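Local coordinates for protein histidine acid phosphatase (Bifidobacterium longum subsp. infantis, PDB 6RXD) that probably hydrolyses inositol polyphosphates such as phytate, releasing phosphate, and may also remove phosphate from 2,3-bisphosphoglycerate, as a histidine acid phosphatase, at residues S51-D56 / C278-D283; A115-R120 / N155-G160; K152-N155 / R161-G164; F190-N195 / N213-V218; P413-Q418 / E437-M442. All coordinates share one frame; numbering follows the deposited sequence.

Contacts 2 and 3 belong together: their centres are 7 Å apart, both draw on helix 141-157, and they share N155. Contact 1 lies on another part of the molecule, its centre 39 Å from that of contact 2, with P280 about 13 Å from a bound zinc ion, measured from its side chain. Contacts 4 and 5 follow each other along the chain; their centres are 21 Å apart and their nearest atoms about 9 Å. Contact 5 is the most central and borders the catalytic signature of the family, P441 making a weak hydrogen bond with R44 of the RHG motif. Contacts 2, 3 and 4 each lie near residues that bind zinc in another structure of this protein.

Contact 1 of 5, residues S51-D56 / C278-D283; sequences SSYKYD and CAPGAD
The ring of Y53 lies flat against A279, the residue that opens a type II beta turn running to A282, in the loop between strands 264-265 and 297-298. The main interaction is CH-pi. CB of A279 stands 3.8 Å from the centroid of the Y53 ring and 16° off its normal, so the methyl comes down over the face. The backbone shares that face: N of A279 is 3.4 Å from CD2 of Y53. What carries the ring across to the loop is chi1 of Y53 at -176°, which sets CG opposite the backbone N and alongside the carbonyl carbon.

Plain apolar contact extends the patch toward the phenol end. CD of P280 lies 4.1 Å from CZ of Y53, the proline crossing the tyrosine at about a right angle. Just before the turn, C of C278 is 3.8 Å from CE2 of Y53, while CB of C278 points away from Y53; its side chain touches C291, with which it forms a disulfide in another structure of this protein.

Polar groups fix the position of the tyrosine from outside. Its OH is hydrogen-bonded to R61 of helix 55-69, its carbonyl O to N266, and its backbone to D289. Helix 75-95 flanks the contact, with T89 touching Y53, A279 and P280. The turn itself is closed by A282 N bonding to A279 O at 3.0 Å. D56 puts OD1, hydrogen-bonded to T89 and Y97, at the Y53 ring edge, in plane, and turns its other oxygen to the helix start: N of the N-cap residue K54 donates to OD2 of D56 at 3.0 Å, with an angle of 151°.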
# COMPACT_ATOMS: atom_id res chain seq x y z
N SER A 51 12.06 7.74 -1.71
CA SER A 51 12.86 6.70 -1.07
C SER A 51 14.33 7.11 -0.97
O SER A 51 15.04 6.71 -0.05
CB SER A 51 12.74 5.38 -1.83
OG SER A 51 13.20 5.51 -3.15
N SER A 52 14.78 7.91 -1.93
CA SER A 52 16.15 8.41 -1.94
C SER A 52 16.28 9.62 -2.85
O SER A 52 15.33 9.98 -3.55
CB SER A 52 17.11 7.31 -2.41
OG SER A 52 16.85 6.97 -3.76
N TYR A 53 17.44 10.26 -2.81
CA TYR A 53 17.75 11.39 -3.68
C TYR A 53 18.02 10.82 -5.07
O TYR A 53 19.14 10.37 -5.36
CB TYR A 53 18.95 12.16 -3.12
CG TYR A 53 19.33 13.43 -3.87
CD1 TYR A 53 18.38 14.41 -4.17
CD2 TYR A 53 20.64 13.65 -4.25
CE1 TYR A 53 18.75 15.57 -4.86
CE2 TYR A 53 21.01 14.80 -4.93
CZ TYR A 53 20.07 15.76 -5.23
OH TYR A 53 20.46 16.90 -5.91
N LYS A 54 17.00 10.81 -5.91
CA LYS A 54 17.04 10.04 -7.14
C LYS A 54 16.22 10.69 -8.25
O LYS A 54 16.79 11.28 -9.17
CB LYS A 54 16.57 8.60 -6.89
CG LYS A 54 16.61 7.71 -8.13
CD LYS A 54 16.14 6.28 -7.82
CE LYS A 54 14.68 6.23 -7.42
NZ LYS A 54 14.21 4.81 -7.23
N TYR A 55 14.89 10.59 -8.16
CA TYR A 55 14.02 11.20 -9.17
C TYR A 55 14.20 12.71 -9.16
O TYR A 55 14.27 13.36 -10.21
CB TYR A 55 12.56 10.87 -8.89
CG TYR A 55 12.20 9.40 -9.06
CD1 TYR A 55 12.67 8.67 -10.15
CD2 TYR A 55 11.41 8.75 -8.12
CE1 TYR A 55 12.34 7.33 -10.30
CE2 TYR A 55 11.08 7.40 -8.26
CZ TYR A 55 11.55 6.70 -9.36
OH TYR A 55 11.21 5.37 -9.50
N ASP A 56 14.26 13.27 -7.95
CA ASP A 56 14.50 14.70 -7.80
C ASP A 56 15.93 15.08 -8.17
O ASP A 56 16.16 16.15 -8.76
CB ASP A 56 14.14 15.19 -6.38
CG ASP A 56 14.82 14.39 -5.26
OD1 ASP A 56 14.95 14.94 -4.15
OD2 ASP A 56 15.20 13.22 -5.46
N CYS A 278 24.91 14.03 -2.81
CA CYS A 278 24.04 14.09 -1.64
C CYS A 278 23.09 15.26 -1.82
O CYS A 278 23.49 16.30 -2.36
CB CYS A 278 24.89 14.30 -0.38
SG CYS A 278 23.99 14.30 1.18
N ALA A 279 21.84 15.10 -1.40
CA ALA A 279 20.87 16.19 -1.48
C ALA A 279 21.39 17.43 -0.76
O ALA A 279 22.00 17.32 0.31
CB ALA A 279 19.55 15.75 -0.89
N PRO A 280 21.16 18.63 -1.34
CA PRO A 280 21.62 19.87 -0.71
C PRO A 280 21.08 20.00 0.71
O PRO A 280 19.88 19.80 0.92
CB PRO A 280 21.00 20.96 -1.59
CG PRO A 280 20.82 20.32 -2.92
CD PRO A 280 20.45 18.89 -2.61
N GLY A 281 21.96 20.29 1.67
CA GLY A 281 21.55 20.49 3.05
C GLY A 281 21.48 19.23 3.89
O GLY A 281 21.28 19.28 5.11
N ALA A 282 21.64 18.08 3.24
CA ALA A 282 21.54 16.81 3.94
C ALA A 282 22.86 16.40 4.59
O ALA A 282 23.93 16.74 4.09
CB ALA A 282 21.06 15.72 2.99
N ASP A 283 22.75 15.66 5.69
CA ASP A 283 23.90 15.10 6.38
C ASP A 283 23.94 13.61 6.04
O ASP A 283 23.10 12.84 6.51
CB ASP A 283 23.73 15.28 7.89
CG ASP A 283 24.94 14.81 8.70
OD1 ASP A 283 25.17 15.39 9.78
OD2 ASP A 283 25.65 13.87 8.28

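Contact 2 of 5, residues A115-R120 / N155-G160; sequences AYQRNR and NEASGG
A157 and S158, where helix 141-157 ends in a Schellman motif, pack against Y116 near the C-terminal end of helix 102-118. The motif turns at G159, which has positive phi; G160 N reaches N155 O at 2.8 Å. This end of the helix presents S158 to the tyrosine: CB of S158 stands 3.5 Å from the centroid of the Y116 ring and 7° off the normal, a CH-pi contact over the middle of the face. R120 CA lies over the opposite face, offset toward the rim, and the R120 guanidinium turns one of its own faces to CE2 of Y116. Beside the serine, A157 O comes within 3.4 Å of CE2 of Y116, and A157 CB within 3.9 Å of CD2 of Y116. The S158 hydroxyl is not spent on the ring. With chi1 at 52° it bonds back to F154 O on its own helix. Y116 OH is hydrogen-bonded to both D124 and R161. With an alanine in place of this tyrosine, S158 would probably lose the flat surface beneath its CB, and D124 and R161 the hydroxyl they share. A water also joins the two segments. It donates to A157 O at 2.8 Å and accepts from R120 NH2 at 3.3 Å, with a weak third bond from Q117 NE2.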
# COMPACT_ATOMS: atom_id res chain seq x y z
N ALA A 115 -11.17 3.03 14.57
CA ALA A 115 -11.20 1.63 14.98
C ALA A 115 -11.76 1.51 16.40
O ALA A 115 -12.59 0.63 16.68
CB ALA A 115 -9.82 0.98 14.87
N TYR A 116 -11.33 2.38 17.30
CA TYR A 116 -11.92 2.35 18.64
C TYR A 116 -13.39 2.71 18.58
O TYR A 116 -14.24 2.04 19.19
CB TYR A 116 -11.20 3.30 19.62
CG TYR A 116 -12.01 3.45 20.88
CD1 TYR A 116 -12.12 2.40 21.78
CD2 TYR A 116 -12.70 4.63 21.14
CE1 TYR A 116 -12.90 2.53 22.94
CE2 TYR A 116 -13.47 4.76 22.30
CZ TYR A 116 -13.56 3.71 23.19
OH TYR A 116 -14.32 3.84 24.32
N GLN A 117 -13.70 3.78 17.85
CA GLN A 117 -15.05 4.33 17.82
C GLN A 117 -16.07 3.33 17.29
O GLN A 117 -17.17 3.20 17.84
CB GLN A 117 -15.08 5.64 17.03
CG GLN A 117 -14.40 6.78 17.78
CD GLN A 117 -14.17 8.02 16.95
OE1 GLN A 117 -14.30 7.99 15.72
NE2 GLN A 117 -13.80 9.11 17.61
N ARG A 118 -15.70 2.60 16.24
CA ARG A 118 -16.60 1.62 15.64
C ARG A 118 -16.88 0.46 16.59
O ARG A 118 -17.96 -0.13 16.57
CB ARG A 118 -16.05 1.09 14.32
CG ARG A 118 -17.07 0.24 13.55
CD ARG A 118 -16.53 -0.16 12.19
NE ARG A 118 -15.63 -1.32 12.26
CZ ARG A 118 -14.31 -1.25 12.15
NH1 ARG A 118 -13.70 -0.09 11.97
NH2 ARG A 118 -13.59 -2.37 12.22
N ASN A 119 -15.90 0.14 17.42
CA ASN A 119 -16.03 -0.98 18.33
C ASN A 119 -15.93 -0.55 19.77
O ASN A 119 -15.32 -1.23 20.59
CB ASN A 119 -15.00 -2.07 18.04
CG ASN A 119 -15.47 -3.02 16.96
OD1 ASN A 119 -16.47 -3.73 17.12
ND2 ASN A 119 -14.75 -3.04 15.85
N ARG A 120 -16.54 0.59 20.07
CA ARG A 120 -16.54 1.14 21.41
C ARG A 120 -17.04 0.13 22.44
O ARG A 120 -16.44 -0.02 23.51
CB ARG A 120 -17.38 2.43 21.44
CG ARG A 120 -17.51 3.04 22.82
CD ARG A 120 -18.38 4.29 22.78
NE ARG A 120 -17.82 5.30 21.89
CZ ARG A 120 -16.98 6.26 22.27
NH1 ARG A 120 -16.58 6.34 23.54
NH2 ARG A 120 -16.52 7.14 21.39
N ASN A 155 -5.58 5.31 21.22
CA ASN A 155 -5.51 5.66 22.63
C ASN A 155 -6.13 7.02 22.96
O ASN A 155 -6.73 7.18 24.01
CB ASN A 155 -4.07 5.59 23.14
CG ASN A 155 -3.57 4.17 23.27
OD1 ASN A 155 -4.35 3.23 23.43
ND2 ASN A 155 -2.25 4.01 23.20
N GLU A 156 -5.97 7.99 22.06
CA GLU A 156 -6.59 9.29 22.26
C GLU A 156 -8.11 9.16 22.24
O GLU A 156 -8.81 9.73 23.08
CB GLU A 156 -6.12 10.29 21.19
CG GLU A 156 -6.32 11.77 21.56
CD GLU A 156 -7.73 12.28 21.29
OE1 GLU A 156 -8.50 11.58 20.61
OE2 GLU A 156 -8.06 13.39 21.76
N ALA A 157 -8.63 8.39 21.28
CA ALA A 157 -10.07 8.22 21.15
C ALA A 157 -10.70 7.52 22.36
O ALA A 157 -11.86 7.73 22.68
CB ALA A 157 -10.40 7.46 19.86
N SER A 158 -9.92 6.67 23.02
CA SER A 158 -10.43 5.89 24.15
C SER A 158 -9.95 6.46 25.47
O SER A 158 -10.13 5.83 26.52
CB SER A 158 -10.01 4.43 24.03
OG SER A 158 -8.62 4.31 23.83
N GLY A 159 -9.33 7.63 25.43
CA GLY A 159 -8.89 8.31 26.64
C GLY A 159 -7.90 7.52 27.47
O GLY A 159 -7.90 7.61 28.71
N GLY A 160 -7.06 6.73 26.80
CA GLY A 160 -6.01 5.97 27.46
C GLY A 160 -6.47 4.74 28.22
O GLY A 160 -5.66 4.07 28.86
O HOH W 1 -13.76 8.87 20.93

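Contact 3 of 5, residues K152-N155 / R161-G164; sequences KGFN and RLIG
F154 and N155 part company at chi1, and that is how these consecutive residues reach L162 and I163 in the loop that follows their helix. In F154 the angle is -175°, sending the ring past the carbonyl side; in N155 it is -72°, which keeps the amide beside its backbone N. Both sit on helix 141-157, the crossover helix of a beta-alpha-beta unit that joins strand 132-137 to the parallel strand 181-183. The loop containing R161-G164 begins the return.

The first meeting is apolar. CB of L162 lies at the edge of the F154 ring, near its plane, 4.0 Å from CE2 of F154. Farther in, the phenylalanine stacks edge-to-face with F123 and touches I133 and Y135, and L162 also touches I133, so the pair fills the layer between the helix and strand 132-137.

The second is an aliphatic group on an amide. CG1 of I163 packs against the N155 amide, at 3.8 Å from both CG and ND2 of N155, and the two side chains cross at about a right angle. I163 is exposed, so this part of the contact lies nearer the surface. N155 is about 4 Å from E151 and about 6 Å from D180, side chain to side chain; these two bind a zinc ion in another structure of the protein, though none is bound there in this model. R161, just before L162, forms a salt bridge with D124.

OD1 of N155 is turned to the F154 ring edge and accepts a hydrogen bond from a water at 2.9 Å; the same water accepts one from L162 N at 2.8 Å.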
# COMPACT_ATOMS: atom_id res chain seq x y z
N LYS A 152 -1.51 5.68 18.75
CA LYS A 152 -1.74 6.99 19.34
C LYS A 152 -3.18 7.47 19.14
O LYS A 152 -3.81 7.96 20.07
CB LYS A 152 -0.77 8.00 18.75
CG LYS A 152 -0.87 9.39 19.33
CD LYS A 152 0.25 10.26 18.79
CE LYS A 152 1.55 9.47 18.75
NZ LYS A 152 2.71 10.31 18.32
N GLY A 153 -3.69 7.32 17.92
CA GLY A 153 -5.05 7.70 17.62
C GLY A 153 -6.06 6.87 18.39
O GLY A 153 -7.04 7.40 18.90
N PHE A 154 -5.83 5.57 18.45
CA PHE A 154 -6.70 4.66 19.17
C PHE A 154 -6.75 5.05 20.64
O PHE A 154 -7.83 5.10 21.25
CB PHE A 154 -6.19 3.22 19.01
CG PHE A 154 -7.09 2.17 19.61
CD1 PHE A 154 -7.96 1.45 18.80
CD2 PHE A 154 -7.03 1.87 20.97
CE1 PHE A 154 -8.78 0.47 19.34
CE2 PHE A 154 -7.85 0.89 21.52
CZ PHE A 154 -8.72 0.19 20.69
N ASN A 155 -5.58 5.31 21.22
CA ASN A 155 -5.51 5.66 22.63
C ASN A 155 -6.13 7.02 22.96
O ASN A 155 -6.73 7.18 24.01
CB ASN A 155 -4.07 5.59 23.14
CG ASN A 155 -3.57 4.17 23.27
OD1 ASN A 155 -4.35 3.23 23.43
ND2 ASN A 155 -2.25 4.01 23.20
N ARG A 161 -7.76 4.41 28.13
CA ARG A 161 -8.33 3.34 28.94
C ARG A 161 -7.95 1.93 28.50
O ARG A 161 -8.26 0.95 29.20
CB ARG A 161 -9.86 3.49 29.04
CG ARG A 161 -10.29 4.71 29.87
CD ARG A 161 -11.81 4.93 29.86
NE ARG A 161 -12.29 5.41 28.57
CZ ARG A 161 -12.93 4.67 27.68
NH1 ARG A 161 -13.20 3.39 27.95
NH2 ARG A 161 -13.31 5.19 26.52
N LEU A 162 -7.28 1.82 27.35
CA LEU A 162 -6.81 0.51 26.85
C LEU A 162 -5.29 0.38 26.86
O LEU A 162 -4.76 -0.65 26.43
CB LEU A 162 -7.36 0.21 25.45
CG LEU A 162 -8.80 -0.30 25.33
CD1 LEU A 162 -9.01 -1.56 26.17
CD2 LEU A 162 -9.80 0.77 25.71
N ILE A 163 -4.59 1.39 27.36
CA ILE A 163 -3.13 1.35 27.42
C ILE A 163 -2.61 0.16 28.24
O ILE A 163 -1.62 -0.47 27.88
CB ILE A 163 -2.58 2.69 27.98
CG1 ILE A 163 -2.72 3.79 26.92
CG2 ILE A 163 -1.13 2.54 28.43
CD1 ILE A 163 -2.45 5.18 27.47
N GLY A 164 -3.30 -0.18 29.33
CA GLY A 164 -2.89 -1.31 30.15
C GLY A 164 -3.35 -2.64 29.58
O GLY A 164 -3.09 -3.69 30.17
O HOH W 2 -6.45 3.65 25.34

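Contact 4 of 5, residues F190-N195 / N213-V218; sequences FHKVQN and NYQNFV
Q215 points its CB from helix 206-220 toward the loop carrying H191 and K192, and the rest of the side chain folds round the H191 carbonyl. CG of Q215 passes 3.5 Å from H191 O. The chain then bends, chi2 being -67°, so that CD of Q215 also comes to 3.5 Å from H191 O and the amide faces the loop. At the tip, NE2 of Q215 donates to H191 O over a short 2.6 Å, nearly straight at 172°. The acceptor lies close to the amide plane of the glutamine, whereas the donor is tilted 26° from the carbonyl plane of H191. NE2 of Q215 also meets CG of K192 at 3.6 Å. A leucine in place of this glutamine would probably leave the H191 carbonyl without this N-H donor.

Y214, one residue earlier, supports the same carbonyl with its ring: CD2 of Y214 is 3.6 Å from H191 O. Its own OH is hydrogen-bonded to the backbone O of E356, a zinc ligand in another structure of this protein. The contact thus pins the loop after helix 185-188 to helix 206-220, with helix 339-357 reached through Y214 and helix 400-410 touching H191 through E401.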
# COMPACT_ATOMS: atom_id res chain seq x y z
N PHE A 190 5.38 -12.04 3.74
CA PHE A 190 5.43 -13.40 3.21
C PHE A 190 6.02 -13.47 1.81
O PHE A 190 6.23 -14.57 1.28
CB PHE A 190 4.02 -14.03 3.21
CG PHE A 190 2.93 -13.10 2.75
CD1 PHE A 190 2.83 -12.70 1.41
CD2 PHE A 190 1.99 -12.63 3.65
CE1 PHE A 190 1.82 -11.83 0.99
CE2 PHE A 190 0.98 -11.75 3.24
CZ PHE A 190 0.90 -11.36 1.91
N HIS A 191 6.31 -12.32 1.22
CA HIS A 191 6.71 -12.25 -0.18
C HIS A 191 8.22 -12.37 -0.36
O HIS A 191 8.71 -12.47 -1.48
CB HIS A 191 6.17 -10.97 -0.83
CG HIS A 191 6.67 -9.72 -0.17
ND1 HIS A 191 6.27 -9.34 1.10
CD2 HIS A 191 7.55 -8.79 -0.59
CE1 HIS A 191 6.88 -8.20 1.42
NE2 HIS A 191 7.67 -7.85 0.41
N LYS A 192 8.96 -12.35 0.75
CA LYS A 192 10.43 -12.42 0.68
C LYS A 192 11.01 -13.32 1.73
O LYS A 192 10.45 -13.45 2.82
CB LYS A 192 11.04 -11.03 0.85
CG LYS A 192 11.01 -10.19 -0.40
CD LYS A 192 11.65 -8.84 -0.18
CE LYS A 192 11.63 -8.01 -1.45
NZ LYS A 192 11.85 -6.57 -1.17
N VAL A 193 12.14 -13.93 1.41
CA VAL A 193 12.84 -14.77 2.37
C VAL A 193 13.49 -13.90 3.44
O VAL A 193 13.47 -14.23 4.63
CB VAL A 193 13.88 -15.67 1.68
CG1 VAL A 193 14.84 -16.29 2.70
CG2 VAL A 193 13.18 -16.76 0.87
N GLN A 194 14.05 -12.77 3.01
CA GLN A 194 14.71 -11.85 3.92
C GLN A 194 13.71 -10.98 4.66
O GLN A 194 12.99 -10.19 4.04
CB GLN A 194 15.69 -10.96 3.16
CG GLN A 194 16.81 -11.70 2.44
CD GLN A 194 16.32 -12.53 1.27
OE1 GLN A 194 15.36 -12.16 0.58
NE2 GLN A 194 16.98 -13.67 1.03
N ASN A 195 13.67 -11.12 5.99
CA ASN A 195 12.80 -10.31 6.83
C ASN A 195 13.36 -8.92 7.04
O ASN A 195 14.58 -8.73 7.01
CB ASN A 195 12.60 -11.00 8.19
CG ASN A 195 11.93 -12.34 8.06
OD1 ASN A 195 11.07 -12.53 7.20
ND2 ASN A 195 12.31 -13.29 8.92
N ASN A 213 9.64 -19.76 -3.54
CA ASN A 213 8.98 -20.19 -4.77
C ASN A 213 8.37 -18.99 -5.50
O ASN A 213 8.44 -18.92 -6.72
CB ASN A 213 7.92 -21.25 -4.51
CG ASN A 213 8.51 -22.55 -3.97
OD1 ASN A 213 9.72 -22.72 -3.97
ND2 ASN A 213 7.65 -23.44 -3.50
N TYR A 214 7.83 -18.04 -4.75
CA TYR A 214 7.26 -16.85 -5.37
C TYR A 214 8.33 -15.98 -6.04
O TYR A 214 8.16 -15.55 -7.18
CB TYR A 214 6.45 -16.03 -4.35
CG TYR A 214 6.17 -14.61 -4.82
CD1 TYR A 214 5.11 -14.34 -5.68
CD2 TYR A 214 6.96 -13.55 -4.40
CE1 TYR A 214 4.85 -13.03 -6.11
CE2 TYR A 214 6.73 -12.26 -4.83
CZ TYR A 214 5.67 -12.01 -5.69
OH TYR A 214 5.45 -10.72 -6.12
N GLN A 215 9.43 -15.71 -5.34
CA GLN A 215 10.49 -14.90 -5.94
C GLN A 215 11.08 -15.56 -7.19
O GLN A 215 11.35 -14.88 -8.18
CB GLN A 215 11.59 -14.58 -4.91
CG GLN A 215 11.13 -13.63 -3.80
CD GLN A 215 10.83 -12.23 -4.31
OE1 GLN A 215 11.35 -11.81 -5.34
NE2 GLN A 215 9.98 -11.50 -3.59
N ASN A 216 11.27 -16.88 -7.14
CA ASN A 216 11.73 -17.61 -8.32
C ASN A 216 10.72 -17.57 -9.45
O ASN A 216 11.08 -17.43 -10.63
CB ASN A 216 12.10 -19.06 -7.96
CG ASN A 216 13.39 -19.15 -7.17
OD1 ASN A 216 14.24 -18.27 -7.25
ND2 ASN A 216 13.54 -20.23 -6.41
N PHE A 217 9.44 -17.66 -9.10
CA PHE A 217 8.39 -17.61 -10.10
C PHE A 217 8.39 -16.30 -10.89
O PHE A 217 8.46 -16.31 -12.12
CB PHE A 217 7.02 -17.81 -9.46
CG PHE A 217 5.89 -17.74 -10.44
CD1 PHE A 217 5.65 -18.80 -11.31
CD2 PHE A 217 5.08 -16.62 -10.50
CE1 PHE A 217 4.61 -18.74 -12.22
CE2 PHE A 217 4.03 -16.55 -11.41
CZ PHE A 217 3.80 -17.61 -12.27
N VAL A 218 8.31 -15.17 -10.19
CA VAL A 218 8.22 -13.89 -10.87
C VAL A 218 9.51 -13.53 -11.62
O VAL A 218 9.45 -12.88 -12.66
CB VAL A 218 7.80 -12.73 -9.94
CG1 VAL A 218 6.42 -12.98 -9.36
CG2 VAL A 218 8.81 -12.52 -8.83

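Contact 5 of 5, residues P413-Q418 / E437-M442; sequences PGSTQQ and ESVTPM
OG of S415 rests against both methyls of V439, 3.6 Å from CG1 and 3.7 Å from CG2 of that valine. These are van der Waals contacts, and they seat the loop after helix 400-410 on the short helix 436-439, which leads into strand 445-453 of the central sheet of this histidine phosphatase fold. Two torsions make the fit. S415 keeps OG beside its own backbone N, at chi1 -64°, while V439 has chi1 at 170°, and the valine offers both of its branches to the loop.

G414 contributes backbone alone. Its O lies 4.0 Å from CG2 of V439, and its phi of 96° is one that calls for glycine. A CB at this position would also press on CG2 of V439, so the valine can approach the chain closely here. The serine is further enclosed by W434 and by A407 of helix 400-410, and V439 O is hydrogen-bonded to Y472 OH from strand 467-472.

Past the valine the chain turns at T440 and P441 toward the catalytic region: P441 O has a weak hydrogen bond with NH1 of R44, part of the RHG signature that in this family carries the nucleophilic histidine. On the other side of the contact the loop is tied down by polar bonds. T416 OG1 bonds to E433, Q417 O to N432, and Q418 NE2 to the carbonyls of P359 and Q364. Next to these, Q417 NE2 donates to Q418 O at 2.9 Å, meeting a lone pair in the carbonyl plane.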
# COMPACT_ATOMS: atom_id res chain seq x y z
N PRO A 413 -13.14 -6.27 -4.23
CA PRO A 413 -13.50 -5.50 -5.42
C PRO A 413 -12.28 -4.83 -6.03
O PRO A 413 -11.44 -4.28 -5.29
CB PRO A 413 -14.48 -4.45 -4.89
CG PRO A 413 -15.01 -5.04 -3.59
CD PRO A 413 -13.89 -5.84 -3.03
N GLY A 414 -12.17 -4.89 -7.36
CA GLY A 414 -10.98 -4.40 -8.04
C GLY A 414 -9.94 -5.47 -8.34
O GLY A 414 -9.12 -5.28 -9.23
N SER A 415 -9.96 -6.57 -7.60
CA SER A 415 -8.93 -7.61 -7.74
C SER A 415 -9.52 -8.93 -8.18
O SER A 415 -9.01 -9.99 -7.81
CB SER A 415 -8.18 -7.83 -6.41
OG SER A 415 -7.47 -6.66 -6.03
N THR A 416 -10.58 -8.87 -8.97
CA THR A 416 -11.30 -10.09 -9.37
C THR A 416 -11.00 -10.54 -10.80
O THR A 416 -11.52 -11.57 -11.24
CB THR A 416 -12.83 -9.93 -9.19
OG1 THR A 416 -13.35 -9.08 -10.22
CG2 THR A 416 -13.18 -9.36 -7.81
N GLN A 417 -10.17 -9.80 -11.52
CA GLN A 417 -9.97 -10.07 -12.94
C GLN A 417 -8.50 -10.32 -13.29
O GLN A 417 -7.64 -9.44 -13.14
CB GLN A 417 -10.49 -8.90 -13.79
CG GLN A 417 -10.46 -9.16 -15.28
CD GLN A 417 -11.30 -10.35 -15.68
OE1 GLN A 417 -12.48 -10.40 -15.38
NE2 GLN A 417 -10.68 -11.31 -16.36
N GLN A 418 -8.21 -11.52 -13.77
CA GLN A 418 -6.87 -11.78 -14.28
C GLN A 418 -6.76 -11.36 -15.73
O GLN A 418 -7.75 -11.28 -16.44
CB GLN A 418 -6.53 -13.26 -14.14
CG GLN A 418 -6.36 -13.66 -12.68
CD GLN A 418 -5.94 -15.10 -12.54
OE1 GLN A 418 -6.65 -16.02 -12.98
NE2 GLN A 418 -4.77 -15.32 -11.95
N GLU A 437 -4.85 2.77 -7.25
CA GLU A 437 -5.45 3.82 -6.44
C GLU A 437 -6.58 3.29 -5.57
O GLU A 437 -6.87 3.86 -4.52
CB GLU A 437 -5.96 4.98 -7.32
CG GLU A 437 -7.16 4.56 -8.18
CD GLU A 437 -7.66 5.62 -9.12
OE1 GLU A 437 -6.94 6.62 -9.36
OE2 GLU A 437 -8.79 5.45 -9.63
N SER A 438 -7.23 2.22 -6.00
CA SER A 438 -8.37 1.69 -5.26
C SER A 438 -8.07 0.36 -4.56
O SER A 438 -8.61 0.07 -3.48
CB SER A 438 -9.63 1.61 -6.14
OG SER A 438 -9.35 1.02 -7.39
N VAL A 439 -7.19 -0.43 -5.16
CA VAL A 439 -6.80 -1.69 -4.54
C VAL A 439 -5.86 -1.48 -3.36
O VAL A 439 -6.03 -2.07 -2.28
CB VAL A 439 -6.15 -2.61 -5.57
CG1 VAL A 439 -5.51 -3.84 -4.90
CG2 VAL A 439 -7.18 -3.00 -6.63
N THR A 440 -4.88 -0.60 -3.55
CA THR A 440 -3.83 -0.43 -2.55
C THR A 440 -3.36 1.02 -2.42
O THR A 440 -2.19 1.34 -2.67
CB THR A 440 -2.67 -1.41 -2.82
OG1 THR A 440 -1.63 -1.22 -1.85
CG2 THR A 440 -2.11 -1.25 -4.25
N PRO A 441 -4.26 1.91 -2.02
CA PRO A 441 -3.83 3.28 -1.76
C PRO A 441 -2.91 3.29 -0.56
O PRO A 441 -2.74 2.27 0.12
CB PRO A 441 -5.13 3.99 -1.40
CG PRO A 441 -6.05 2.88 -0.89
CD PRO A 441 -5.71 1.74 -1.81
N MET A 442 -2.31 4.44 -0.28
CA MET A 442 -1.59 4.56 0.97
C MET A 442 -2.55 4.28 2.13
O MET A 442 -3.74 4.66 2.08
CB MET A 442 -0.96 5.95 1.08
CG MET A 442 0.16 6.17 0.07
SD MET A 442 1.60 5.13 0.43
CE MET A 442 2.48 5.26 -1.14